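Local structure of alkyl hydroperoxide reductase AhpD (Legionella pneumophila, 5DIK) at residues His15-Ile20 / Ile73-Gln78; Ala44-Lys47 / Asp52-Thr55; Ala66-Gly71 / Leu106-Glu111; Thr79-Gln84 / Glu114-Phe119. The protein probably reduces peroxides through a redox-active cysteine pair, as an AhpD-like member of the carboxymuconolactone decarboxylase family possibly involved in the antioxidative response. One frame throughout, in Å; residues are numbered along the deposited sequence.

Contact 1. Residues His15-Ile20 / Ile73-Gln78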
loop_
_atom_site.group_PDB
_atom_site.type_symbol
_atom_site.label_atom_id
_atom_site.label_comp_id
_atom_site.label_asym_id
_atom_site.label_seq_id
_atom_site.Cartn_x
_atom_site.Cartn_y
_atom_site.Cartn_z
ATOM N N HIS A 15 -12.115 5.751 -21.719
ATOM C CA HIS A 15 -10.792 6.054 -22.239
ATOM C C HIS A 15 -9.699 5.289 -21.454
ATOM O O HIS A 15 -8.782 4.708 -22.042
ATOM C CB HIS A 15 -10.613 7.585 -22.242
ATOM C CG HIS A 15 -9.298 8.068 -22.766
ATOM N ND1 HIS A 15 -8.261 8.457 -21.937
ATOM C CD2 HIS A 15 -8.859 8.273 -24.032
ATOM C CE1 HIS A 15 -7.236 8.853 -22.670
ATOM N NE2 HIS A 15 -7.570 8.746 -23.946
ATOM N N ILE A 16 -9.824 5.254 -20.133
ATOM C CA ILE A 16 -8.810 4.572 -19.305
ATOM C C ILE A 16 -8.789 3.084 -19.651
ATOM O O ILE A 16 -7.728 2.529 -19.913
ATOM C CB ILE A 16 -9.066 4.802 -17.793
ATOM C CG1 ILE A 16 -8.741 6.238 -17.419
ATOM C CG2 ILE A 16 -8.237 3.837 -16.946
ATOM C CD1 ILE A 16 -9.212 6.653 -16.046
ATOM N N THR A 17 -9.956 2.448 -19.703
ATOM C CA THR A 17 -10.042 1.006 -19.952
ATOM C C THR A 17 -9.642 0.649 -21.370
ATOM O O THR A 17 -8.947 -0.339 -21.606
ATOM C CB THR A 17 -11.446 0.442 -19.648
ATOM O OG1 THR A 17 -12.456 1.195 -20.348
ATOM C CG2 THR A 17 -11.716 0.514 -18.148
ATOM N N LYS A 18 -10.053 1.461 -22.342
ATOM C CA LYS A 18 -9.634 1.207 -23.732
ATOM C C LYS A 18 -8.117 1.308 -23.912
ATOM O O LYS A 18 -7.536 0.497 -24.604
ATOM C CB LYS A 18 -10.376 2.145 -24.719
ATOM C CG LYS A 18 -11.827 1.717 -24.909
ATOM C CD LYS A 18 -12.635 2.711 -25.739
ATOM C CE LYS A 18 -12.394 2.495 -27.222
ATOM N NZ LYS A 18 -13.222 3.419 -28.061
ATOM N N ASP A 19 -7.500 2.320 -23.311
ATOM C CA ASP A 19 -6.048 2.488 -23.384
ATOM C C ASP A 19 -5.311 1.319 -22.725
ATOM O O ASP A 19 -4.289 0.873 -23.233
ATOM C CB ASP A 19 -5.615 3.823 -22.791
ATOM C CG ASP A 19 -5.941 5.002 -23.717
ATOM O OD1 ASP A 19 -6.413 4.752 -24.857
ATOM O OD2 ASP A 19 -5.762 6.166 -23.297
ATOM N N ILE A 20 -5.839 0.797 -21.626
ATOM C CA ILE A 20 -5.225 -0.381 -21.009
ATOM C C ILE A 20 -5.418 -1.608 -21.909
ATOM O O ILE A 20 -4.487 -2.386 -22.131
ATOM C CB ILE A 20 -5.778 -0.617 -19.592
ATOM C CG1 ILE A 20 -5.266 0.483 -18.654
ATOM C CG2 ILE A 20 -5.407 -2.012 -19.110
ATOM C CD1 ILE A 20 -6.056 0.645 -17.358
ATOM N N ILE A 73 -10.874 0.019 -11.206
ATOM C CA ILE A 73 -12.202 0.609 -10.909
ATOM C C ILE A 73 -13.056 0.646 -12.202
ATOM O O ILE A 73 -14.238 0.259 -12.197
ATOM C CB ILE A 73 -12.071 2.000 -10.256
ATOM C CG1 ILE A 73 -11.600 1.829 -8.811
ATOM C CG2 ILE A 73 -13.418 2.744 -10.236
ATOM C CD1 ILE A 73 -11.145 3.126 -8.166
ATOM N N GLY A 74 -12.434 1.063 -13.291
ATOM C CA GLY A 74 -13.096 1.121 -14.583
ATOM C C GLY A 74 -13.582 -0.230 -15.066
ATOM O O GLY A 74 -14.756 -0.394 -15.397
ATOM N N PHE A 75 -12.688 -1.214 -15.091
ATOM C CA PHE A 75 -13.064 -2.537 -15.542
ATOM C C PHE A 75 -14.112 -3.202 -14.684
ATOM O O PHE A 75 -15.059 -3.788 -15.226
ATOM C CB PHE A 75 -11.854 -3.478 -15.694
ATOM C CG PHE A 75 -11.016 -3.198 -16.917
ATOM C CD1 PHE A 75 -11.503 -3.469 -18.204
ATOM C CD2 PHE A 75 -9.722 -2.706 -16.800
ATOM C CE1 PHE A 75 -10.733 -3.202 -19.345
ATOM C CE2 PHE A 75 -8.950 -2.433 -17.932
ATOM C CZ PHE A 75 -9.447 -2.703 -19.212
ATOM N N HIS A 76 -13.947 -3.156 -13.353
ATOM C CA HIS A 76 -14.915 -3.799 -12.483
ATOM C C HIS A 76 -16.281 -3.090 -12.468
ATOM O O HIS A 76 -17.299 -3.763 -12.322
ATOM C CB HIS A 76 -14.334 -4.011 -11.080
ATOM C CG HIS A 76 -13.175 -4.955 -11.096
ATOM N ND1 HIS A 76 -13.282 -6.244 -11.583
ATOM C CD2 HIS A 76 -11.875 -4.776 -10.795
ATOM C CE1 HIS A 76 -12.102 -6.834 -11.544
ATOM N NE2 HIS A 76 -11.230 -5.972 -11.053
ATOM N N SER A 77 -16.296 -1.770 -12.664
ATOM C CA SER A 77 -17.556 -1.009 -12.874
ATOM C C SER A 77 -18.343 -1.514 -14.070
ATOM O O SER A 77 -19.553 -1.737 -14.012
ATOM C CB SER A 77 -17.239 0.462 -13.137
ATOM O OG SER A 77 -17.068 1.076 -11.903
ATOM N N GLN A 78 -17.627 -1.668 -15.163
ATOM C CA GLN A 78 -18.195 -2.144 -16.412
ATOM C C GLN A 78 -18.795 -3.542 -16.253
ATOM O O GLN A 78 -19.929 -3.810 -16.674
ATOM C CB GLN A 78 -17.103 -2.096 -17.472
ATOM C CG GLN A 78 -17.511 -2.460 -18.862
ATOM C CD GLN A 78 -16.355 -2.273 -19.824
ATOM O OE1 GLN A 78 -15.233 -2.718 -19.568
ATOM N NE2 GLN A 78 -16.616 -1.589 -20.936
#

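Contact 2. Residues Ala44-Lys47 / Asp52-Thr55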
loop_
_atom_site.group_PDB
_atom_site.type_symbol
_atom_site.label_atom_id
_atom_site.label_comp_id
_atom_site.label_asym_id
_atom_site.label_seq_id
_atom_site.Cartn_x
_atom_site.Cartn_y
_atom_site.Cartn_z
ATOM N N ALA A 44 -10.825 -18.846 -12.449
ATOM C CA ALA A 44 -11.021 -19.668 -11.263
ATOM C C ALA A 44 -11.525 -18.816 -10.109
ATOM O O ALA A 44 -12.419 -19.242 -9.387
ATOM C CB ALA A 44 -9.747 -20.362 -10.854
ATOM N N ALA A 45 -10.998 -17.598 -9.967
ATOM C CA ALA A 45 -11.409 -16.725 -8.882
ATOM C C ALA A 45 -12.834 -16.210 -9.008
ATOM O O ALA A 45 -13.527 -16.072 -7.991
ATOM C CB ALA A 45 -10.451 -15.549 -8.757
ATOM N N THR A 46 -13.263 -15.891 -10.229
ATOM C CA THR A 46 -14.551 -15.220 -10.467
ATOM C C THR A 46 -15.714 -16.136 -10.855
ATOM O O THR A 46 -16.834 -15.663 -10.986
ATOM C CB THR A 46 -14.433 -14.183 -11.594
ATOM O OG1 THR A 46 -13.933 -14.849 -12.758
ATOM C CG2 THR A 46 -13.489 -13.056 -11.188
ATOM N N LYS A 47 -15.463 -17.417 -10.985
ATOM C CA LYS A 47 -16.538 -18.340 -11.375
ATOM C C LYS A 47 -17.628 -18.443 -10.300
ATOM O O LYS A 47 -17.373 -18.282 -9.089
ATOM C CB LYS A 47 -15.988 -19.722 -11.680
ATOM C CG LYS A 47 -15.503 -20.503 -10.473
ATOM C CD LYS A 47 -14.912 -21.848 -10.899
ATOM C CE LYS A 47 -13.972 -22.414 -9.839
ATOM N NZ LYS A 47 -14.680 -22.659 -8.546
ATOM N N ASP A 52 -22.104 -15.839 -5.860
ATOM C CA ASP A 52 -22.367 -15.680 -7.303
ATOM C C ASP A 52 -21.409 -14.648 -7.930
ATOM O O ASP A 52 -20.664 -13.969 -7.223
ATOM C CB ASP A 52 -23.838 -15.421 -7.620
ATOM C CG ASP A 52 -24.360 -14.115 -7.064
ATOM O OD1 ASP A 52 -23.588 -13.195 -6.716
ATOM O OD2 ASP A 52 -25.593 -14.026 -6.931
ATOM N N LYS A 53 -21.377 -14.598 -9.244
ATOM C CA LYS A 53 -20.426 -13.756 -9.952
ATOM C C LYS A 53 -20.604 -12.295 -9.570
ATOM O O LYS A 53 -19.630 -11.590 -9.404
ATOM C CB LYS A 53 -20.584 -13.875 -11.456
ATOM C CG LYS A 53 -20.041 -15.144 -12.065
ATOM C CD LYS A 53 -20.244 -15.099 -13.584
ATOM C CE LYS A 53 -19.406 -16.133 -14.320
ATOM N NZ LYS A 53 -17.942 -15.912 -14.164
ATOM N N LYS A 54 -21.847 -11.838 -9.425
ATOM C CA LYS A 54 -22.082 -10.433 -9.052
ATOM C C LYS A 54 -21.474 -10.105 -7.680
ATOM O O LYS A 54 -20.861 -9.061 -7.498
ATOM C CB LYS A 54 -23.585 -10.134 -9.029
ATOM C CG LYS A 54 -23.934 -8.704 -8.627
ATOM C CD LYS A 54 -25.440 -8.551 -8.471
ATOM C CE LYS A 54 -25.929 -9.171 -7.176
ATOM N NZ LYS A 54 -27.409 -9.235 -7.206
ATOM N N THR A 55 -21.674 -10.990 -6.719
ATOM C CA THR A 55 -21.104 -10.819 -5.389
ATOM C C THR A 55 -19.584 -10.754 -5.446
ATOM O O THR A 55 -18.988 -9.918 -4.767
ATOM C CB THR A 55 -21.553 -11.927 -4.423
ATOM O OG1 THR A 55 -22.973 -11.895 -4.311
ATOM C CG2 THR A 55 -20.967 -11.744 -3.021
#

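Contact 3. Residues Ala66-Gly71 / Leu106-Glu111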
loop_
_atom_site.group_PDB
_atom_site.type_symbol
_atom_site.label_atom_id
_atom_site.label_comp_id
_atom_site.label_asym_id
_atom_site.label_seq_id
_atom_site.Cartn_x
_atom_site.Cartn_y
_atom_site.Cartn_z
ATOM N N ALA A 66 -9.854 0.062 -2.570
ATOM C CA ALA A 66 -8.822 -0.006 -1.527
ATOM C C ALA A 66 -7.422 0.096 -2.099
ATOM O O ALA A 66 -6.576 0.717 -1.497
ATOM C CB ALA A 66 -8.947 -1.285 -0.706
ATOM N N LYS A 67 -7.199 -0.472 -3.284
ATOM C CA LYS A 67 -5.932 -0.394 -3.988
ATOM C C LYS A 67 -5.753 0.906 -4.813
ATOM O O LYS A 67 -4.718 1.088 -5.439
ATOM C CB LYS A 67 -5.772 -1.584 -4.945
ATOM C CG LYS A 67 -5.669 -2.951 -4.263
ATOM C CD LYS A 67 -4.407 -3.088 -3.450
ATOM C CE LYS A 67 -3.151 -3.353 -4.278
ATOM N NZ LYS A 67 -1.969 -3.283 -3.367
ATOM N N GLN A 68 -6.774 1.758 -4.851
ATOM C CA GLN A 68 -6.672 3.072 -5.508
ATOM C C GLN A 68 -6.219 2.931 -6.950
ATOM O O GLN A 68 -5.377 3.677 -7.412
ATOM C CB GLN A 68 -5.706 3.983 -4.716
ATOM C CG GLN A 68 -6.112 4.099 -3.259
ATOM C CD GLN A 68 -5.203 4.966 -2.380
ATOM O OE1 GLN A 68 -5.410 5.030 -1.171
ATOM N NE2 GLN A 68 -4.204 5.614 -2.967
ATOM N N CYS A 69 -6.863 2.004 -7.656
ATOM C CA CYS A 69 -6.474 1.631 -8.985
ATOM C C CYS A 69 -7.577 2.039 -10.002
ATOM O O CYS A 69 -8.563 1.353 -10.142
ATOM C CB CYS A 69 -6.232 0.135 -9.048
ATOM S SG CYS A 69 -5.534 -0.301 -10.655
ATOM N N PRO A 70 -7.400 3.188 -10.676
ATOM C CA PRO A 70 -8.464 3.688 -11.610
ATOM C C PRO A 70 -8.791 2.703 -12.716
ATOM O O PRO A 70 -9.961 2.515 -13.040
ATOM C CB PRO A 70 -7.852 4.970 -12.194
ATOM C CG PRO A 70 -6.925 5.458 -11.141
ATOM C CD PRO A 70 -6.304 4.175 -10.562
ATOM N N GLY A 71 -7.782 2.005 -13.219
ATOM C CA GLY A 71 -7.996 0.955 -14.191
ATOM C C GLY A 71 -8.892 -0.151 -13.726
ATOM O O GLY A 71 -9.858 -0.515 -14.424
ATOM N N LEU A 106 -12.580 7.001 0.572
ATOM C CA LEU A 106 -13.710 7.876 0.193
ATOM C C LEU A 106 -13.466 8.566 -1.150
ATOM O O LEU A 106 -14.378 8.654 -1.976
ATOM C CB LEU A 106 -13.975 8.889 1.295
ATOM C CG LEU A 106 -15.199 9.767 1.087
ATOM C CD1 LEU A 106 -16.459 8.910 1.043
ATOM C CD2 LEU A 106 -15.256 10.799 2.200
ATOM N N MET A 107 -12.241 9.020 -1.396
ATOM C CA MET A 107 -11.866 9.629 -2.688
ATOM C C MET A 107 -12.007 8.682 -3.889
ATOM O O MET A 107 -12.549 9.051 -4.943
ATOM C CB MET A 107 -10.428 10.138 -2.673
ATOM C CG MET A 107 -10.071 11.098 -1.557
ATOM S SD MET A 107 -10.988 12.680 -1.575
ATOM C CE MET A 107 -12.364 12.352 -0.517
ATOM N N TYR A 108 -11.553 7.439 -3.735
ATOM C CA TYR A 108 -11.727 6.460 -4.788
ATOM C C TYR A 108 -13.142 5.902 -4.885
ATOM O O TYR A 108 -13.548 5.399 -5.949
ATOM C CB TYR A 108 -10.634 5.350 -4.691
ATOM C CG TYR A 108 -9.324 5.938 -5.130
ATOM C CD1 TYR A 108 -8.980 5.991 -6.468
ATOM C CD2 TYR A 108 -8.458 6.524 -4.196
ATOM C CE1 TYR A 108 -7.806 6.574 -6.884
ATOM C CE2 TYR A 108 -7.294 7.137 -4.605
ATOM C CZ TYR A 108 -6.961 7.155 -5.938
ATOM O OH TYR A 108 -5.779 7.747 -6.335
ATOM N N ALA A 109 -13.904 5.968 -3.798
ATOM C CA ALA A 109 -15.311 5.565 -3.882
ATOM C C ALA A 109 -16.032 6.533 -4.813
ATOM O O ALA A 109 -16.906 6.124 -5.578
ATOM C CB ALA A 109 -15.945 5.544 -2.506
ATOM N N ALA A 110 -15.668 7.810 -4.733
ATOM C CA ALA A 110 -16.204 8.807 -5.650
ATOM C C ALA A 110 -15.895 8.457 -7.090
ATOM O O ALA A 110 -16.775 8.513 -7.947
ATOM C CB ALA A 110 -15.689 10.195 -5.311
ATOM N N GLU A 111 -14.666 8.038 -7.366
ATOM C CA GLU A 111 -14.291 7.568 -8.697
ATOM C C GLU A 111 -15.099 6.354 -9.123
ATOM O O GLU A 111 -15.522 6.258 -10.285
ATOM C CB GLU A 111 -12.788 7.204 -8.762
ATOM C CG GLU A 111 -11.867 8.392 -8.631
ATOM C CD GLU A 111 -10.553 8.232 -9.400
ATOM O OE1 GLU A 111 -10.299 7.167 -10.048
ATOM O OE2 GLU A 111 -9.755 9.198 -9.367
#

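Contact 4. Residues Thr79-Gln84 / Glu114-Phe119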
loop_
_atom_site.group_PDB
_atom_site.type_symbol
_atom_site.label_atom_id
_atom_site.label_comp_id
_atom_site.label_asym_id
_atom_site.label_seq_id
_atom_site.Cartn_x
_atom_site.Cartn_y
_atom_site.Cartn_z
ATOM N N THR A 79 -18.051 -4.431 -15.607
ATOM C CA THR A 79 -18.552 -5.763 -15.320
ATOM C C THR A 79 -19.784 -5.728 -14.379
ATOM O O THR A 79 -20.719 -6.493 -14.567
ATOM C CB THR A 79 -17.417 -6.629 -14.727
ATOM O OG1 THR A 79 -16.341 -6.649 -15.655
ATOM C CG2 THR A 79 -17.859 -8.031 -14.497
ATOM N N LEU A 80 -19.770 -4.878 -13.351
ATOM C CA LEU A 80 -20.915 -4.795 -12.435
ATOM C C LEU A 80 -22.201 -4.397 -13.190
ATOM O O LEU A 80 -23.275 -4.938 -12.924
ATOM C CB LEU A 80 -20.672 -3.800 -11.328
ATOM C CG LEU A 80 -19.747 -4.256 -10.202
ATOM C CD1 LEU A 80 -19.552 -3.070 -9.277
ATOM C CD2 LEU A 80 -20.284 -5.441 -9.436
ATOM N N VAL A 81 -22.070 -3.464 -14.121
ATOM C CA VAL A 81 -23.215 -3.091 -14.968
ATOM C C VAL A 81 -23.677 -4.298 -15.787
ATOM O O VAL A 81 -24.865 -4.643 -15.804
ATOM C CB VAL A 81 -22.869 -1.920 -15.878
ATOM C CG1 VAL A 81 -23.969 -1.692 -16.924
ATOM C CG2 VAL A 81 -22.654 -0.682 -15.032
ATOM N N LYS A 82 -22.735 -4.986 -16.414
ATOM C CA LYS A 82 -23.061 -6.218 -17.138
ATOM C C LYS A 82 -23.750 -7.279 -16.279
ATOM O O LYS A 82 -24.654 -7.960 -16.748
ATOM C CB LYS A 82 -21.808 -6.801 -17.779
ATOM C CG LYS A 82 -22.098 -7.961 -18.713
ATOM C CD LYS A 82 -20.818 -8.563 -19.258
ATOM C CE LYS A 82 -21.140 -9.717 -20.196
ATOM N NZ LYS A 82 -19.906 -10.238 -20.850
ATOM N N LEU A 83 -23.332 -7.425 -15.023
ATOM C CA LEU A 83 -23.919 -8.410 -14.117
ATOM C C LEU A 83 -25.178 -7.903 -13.392
ATOM O O LEU A 83 -25.653 -8.553 -12.484
ATOM C CB LEU A 83 -22.878 -8.866 -13.095
ATOM C CG LEU A 83 -21.717 -9.674 -13.660
ATOM C CD1 LEU A 83 -20.671 -9.934 -12.592
ATOM C CD2 LEU A 83 -22.212 -10.984 -14.248
ATOM N N GLN A 84 -25.675 -6.736 -13.792
ATOM C CA GLN A 84 -26.880 -6.123 -13.249
ATOM C C GLN A 84 -26.840 -5.860 -11.736
ATOM O O GLN A 84 -27.849 -5.945 -11.034
ATOM C CB GLN A 84 -28.129 -6.943 -13.665
ATOM C CG GLN A 84 -28.234 -7.141 -15.171
ATOM C CD GLN A 84 -29.418 -8.012 -15.561
ATOM O OE1 GLN A 84 -30.250 -8.370 -14.728
ATOM N NE2 GLN A 84 -29.487 -8.368 -16.822
ATOM N N GLU A 114 -18.614 7.444 -10.182
ATOM C CA GLU A 114 -18.489 8.071 -11.502
ATOM C C GLU A 114 -18.378 7.032 -12.615
ATOM O O GLU A 114 -19.089 7.125 -13.619
ATOM C CB GLU A 114 -17.302 9.045 -11.553
ATOM C CG GLU A 114 -17.110 9.737 -12.898
ATOM C CD GLU A 114 -15.838 10.573 -12.965
ATOM O OE1 GLU A 114 -15.365 11.053 -11.921
ATOM O OE2 GLU A 114 -15.307 10.765 -14.075
ATOM N N ALA A 115 -17.532 6.017 -12.421
ATOM C CA ALA A 115 -17.371 4.935 -13.388
ATOM C C ALA A 115 -18.642 4.127 -13.608
ATOM O O ALA A 115 -19.024 3.861 -14.752
ATOM C CB ALA A 115 -16.225 3.995 -12.983
ATOM N N PHE A 116 -19.291 3.740 -12.521
ATOM C CA PHE A 116 -20.538 3.017 -12.594
ATOM C C PHE A 116 -21.607 3.801 -13.362
ATOM O O PHE A 116 -22.314 3.232 -14.187
ATOM C CB PHE A 116 -21.032 2.690 -11.181
ATOM C CG PHE A 116 -22.230 1.802 -11.144
ATOM C CD1 PHE A 116 -22.106 0.433 -11.328
ATOM C CD2 PHE A 116 -23.490 2.338 -10.897
ATOM C CE1 PHE A 116 -23.215 -0.393 -11.268
ATOM C CE2 PHE A 116 -24.616 1.519 -10.871
ATOM C CZ PHE A 116 -24.477 0.156 -11.044
ATOM N N GLU A 117 -21.699 5.095 -13.096
ATOM C CA GLU A 117 -22.676 5.943 -13.788
ATOM C C GLU A 117 -22.329 6.059 -15.266
ATOM O O GLU A 117 -23.228 6.003 -16.116
ATOM C CB GLU A 117 -22.772 7.330 -13.141
ATOM C CG GLU A 117 -23.485 7.323 -11.792
ATOM C CD GLU A 117 -23.830 8.714 -11.251
ATOM O OE1 GLU A 117 -24.574 8.775 -10.255
ATOM O OE2 GLU A 117 -23.346 9.742 -11.789
ATOM N N GLU A 118 -21.038 6.226 -15.579
ATOM C CA GLU A 118 -20.558 6.272 -16.966
ATOM C C GLU A 118 -20.906 5.017 -17.756
ATOM O O GLU A 118 -21.414 5.109 -18.881
ATOM C CB GLU A 118 -19.049 6.526 -17.026
ATOM C CG GLU A 118 -18.497 6.493 -18.442
ATOM C CD GLU A 118 -17.015 6.759 -18.547
ATOM O OE1 GLU A 118 -16.391 7.338 -17.596
ATOM O OE2 GLU A 118 -16.459 6.394 -19.606
ATOM N N PHE A 119 -20.688 3.832 -17.187
ATOM C CA PHE A 119 -20.988 2.610 -17.924
ATOM C C PHE A 119 -22.456 2.207 -17.872
ATOM O O PHE A 119 -22.863 1.307 -18.591
ATOM C CB PHE A 119 -20.119 1.444 -17.427
ATOM C CG PHE A 119 -18.674 1.598 -17.788
ATOM C CD1 PHE A 119 -18.280 1.569 -19.114
ATOM C CD2 PHE A 119 -17.723 1.793 -16.805
ATOM C CE1 PHE A 119 -16.952 1.722 -19.461
ATOM C CE2 PHE A 119 -16.388 1.936 -17.134
ATOM C CZ PHE A 119 -15.995 1.897 -18.461
#

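Contact 1. Residues His15-Ile20 / Ile73-Gln78
T17 and G74 mark the place where helix 12-30 crosses helix 70-82: T17 CA and G74 CA lie 6.2 Å apart, and the axes of the two short segments approach to 9.2 Å at a crossing angle of -105°. G74 presents bare backbone here, and the methyl group of T17 settles onto it, with T17 CG2 3.7 Å from G74 C. The same methyl stands over the centre of the F75 ring in a CH-pi contact, 3.8 Å from the ring centroid and 2° off the normal. A chi1 of 53° explains this placing: it directs T17 OG1 back to its own helix, where F13 O accepts from it, and leaves CG2 pointing across the interface. The far end of the ring reaches the backbone, F75 CZ lying 3.4 Å from T17 O. I20 comes to the ring edge instead, its CG2 3.8 Å from F75 CE2. A second subunit adds M107 against F75 and A110 against I20. Within helix 70-82, S77 OG and S77 N reach I73 O from opposite faces of its carbonyl plane. The C69-C72 disulfide spans the N-cap and first turn of this helix, and H76 follows one turn later, hydrogen-bonded to E57. That sequence pattern matches the E-x11-CxxC-x3-H signature of AhpD-like proteins.

Contact 2. Residues Ala44-Lys47 / Asp52-Thr55
K53 reaches over the end of helix 32-46 to T46, whose CA is 6.1 Å from K53 CA. The lysine touches the T46 carbonyl oxygen twice, near its root and at its tip. K53 CG lies 3.4 Å from T46 O; from there the chain runs on extended and then bends at chi4 (-63°), which returns the ammonium group to the same oxygen. The resulting hydrogen bond, from K53 NZ to T46 O, is weak at 3.4 Å. K47, the first residue to leave the helix, contributes only backbone beside the amine, with K47 CA 4.0 Å from K53 NZ. A positive charge at the carboxy-terminal end of a helix would probably be favourable. T46 OG1 turns to its own helix and hydrogen-bonds to A42 O. Across from it, D52 is the N-cap of helix 53-66. Its OD1 holds two donors: T55 N at 2.9 Å, nearly in line with the C-O bond, and T55 OG1 at 2.8 Å from above the carboxylate plane. K56 NZ adds hydrogen bonds to A45 O and K47 O, and D48 OD1 accepts from K53 N. The contact lies across the mouth of the loop between helices 32-46 and 53-66, with M96 of a third subunit packed on T46 and E33 of a fourth on K47.

Contact 3. Residues Ala66-Gly71 / Leu106-Glu111
Q68 and Y108 are brought together by similar first torsions, chi1 -55° and -72°, each setting CG anti to its own carbonyl carbon; Y108 presents a ring face, and the root of the Q68 side chain sits on it. Q68 CB makes a CH-pi contact, 3.6 Å from the Y108 ring centroid and close to the normal. The extended chain then leads out across the CD2-CE2 edge at about a right angle to Y108, with Q68 CG 3.5 Å from Y108 CD2 and Q68 CD 3.7 Å from Y108 CE2. The amide runs nearly parallel to the ring (planes 9° apart) but lies past the rim on the CE2 side, on the same face as Q68 CB, not stacked over it. Its NE2 donates to K67 O of a fifth subunit, which helps to hold the amide in this orientation. P70 approaches the ring near its plane, P70 CG 4.5 Å from Y108 CE1. It also meets E111, whose chain bends at chi2 and brings OE1 to 3.9 Å from P70 CB. That oxygen is buried without a polar partner; OE2 has a long, weak ion pair with K12. Q68, with positive phi, ends helix 53-66 in a Schellman motif, and C69 N-caps helix 70-82. Y108 and E111 of helix 102-120 pack on the junction of these helices, while L106 and A109 meet V98 and L94 of helix 87-99.

Contact 4. Residues Thr79-Gln84 / Glu114-Phe119
V81 meets F119 through the latter's backbone and CB, while the aromatic ring is directed elsewhere. V81 CG1 lies 3.6 Å from F119 O and V81 CG2 4.1 Å from F119 CB, where the two segments run nearest, V81 CA to F119 CA 6.8 Å. The F119 bond to CB points at V81, yet the phenyl group leads off toward S77, Q78 and F13. F116 differs: its bond to CB is not aimed at V81, but its ring comes nearer. Its CG stands anti to the backbone N (chi1 -173°), which swings the ring out to V81, and V81 CG2 touches the ring obliquely, 3.8 Å from F116 CE1. The two branches of V81 are thus divided, CG1 to the F119 carbonyl and CG2 to the phenylalanine side chains. L80 reaches the same ring at its edge, its CB 4.3 Å from F116 CE1. Here helix 70-82 of the all-helical AhpD-like fold comes to its end: Q84, with positive phi, closes it in a Schellman motif in which A85 N bonds to L80 O and Q84 N to V81 O. L90 of helix 87-99 packs on both L80 and F116. E117 and E118 of helix 102-120 have other partners: E118 accepts from F13 N and S14 N, and E117 forms salt bridges with R87 and with K26 of a fifth subunit.

Helix 70-82 runs through three of the four contacts: contact 3 lies at its start, contact 1 in its middle and contact 4 at its end. Contacts 3 and 4 share helix 102-120. The centre of contact 1 is about 12 Å from that of contact 3 and 10 Å from that of contact 4, and it touches both. Contact 2, at the loop between helices 32-46 and 53-66, meets contact 4 where L83 packs on K53 and K54. Along the chain, contact 2 closes before contacts 3 and 4 open, contacts 1 and 3 alternate their segments, and contact 1 closes before contact 4 opens. The cysteine-bearing helix is thus packed along its length, while contacts 1 and 3 also border a second subunit.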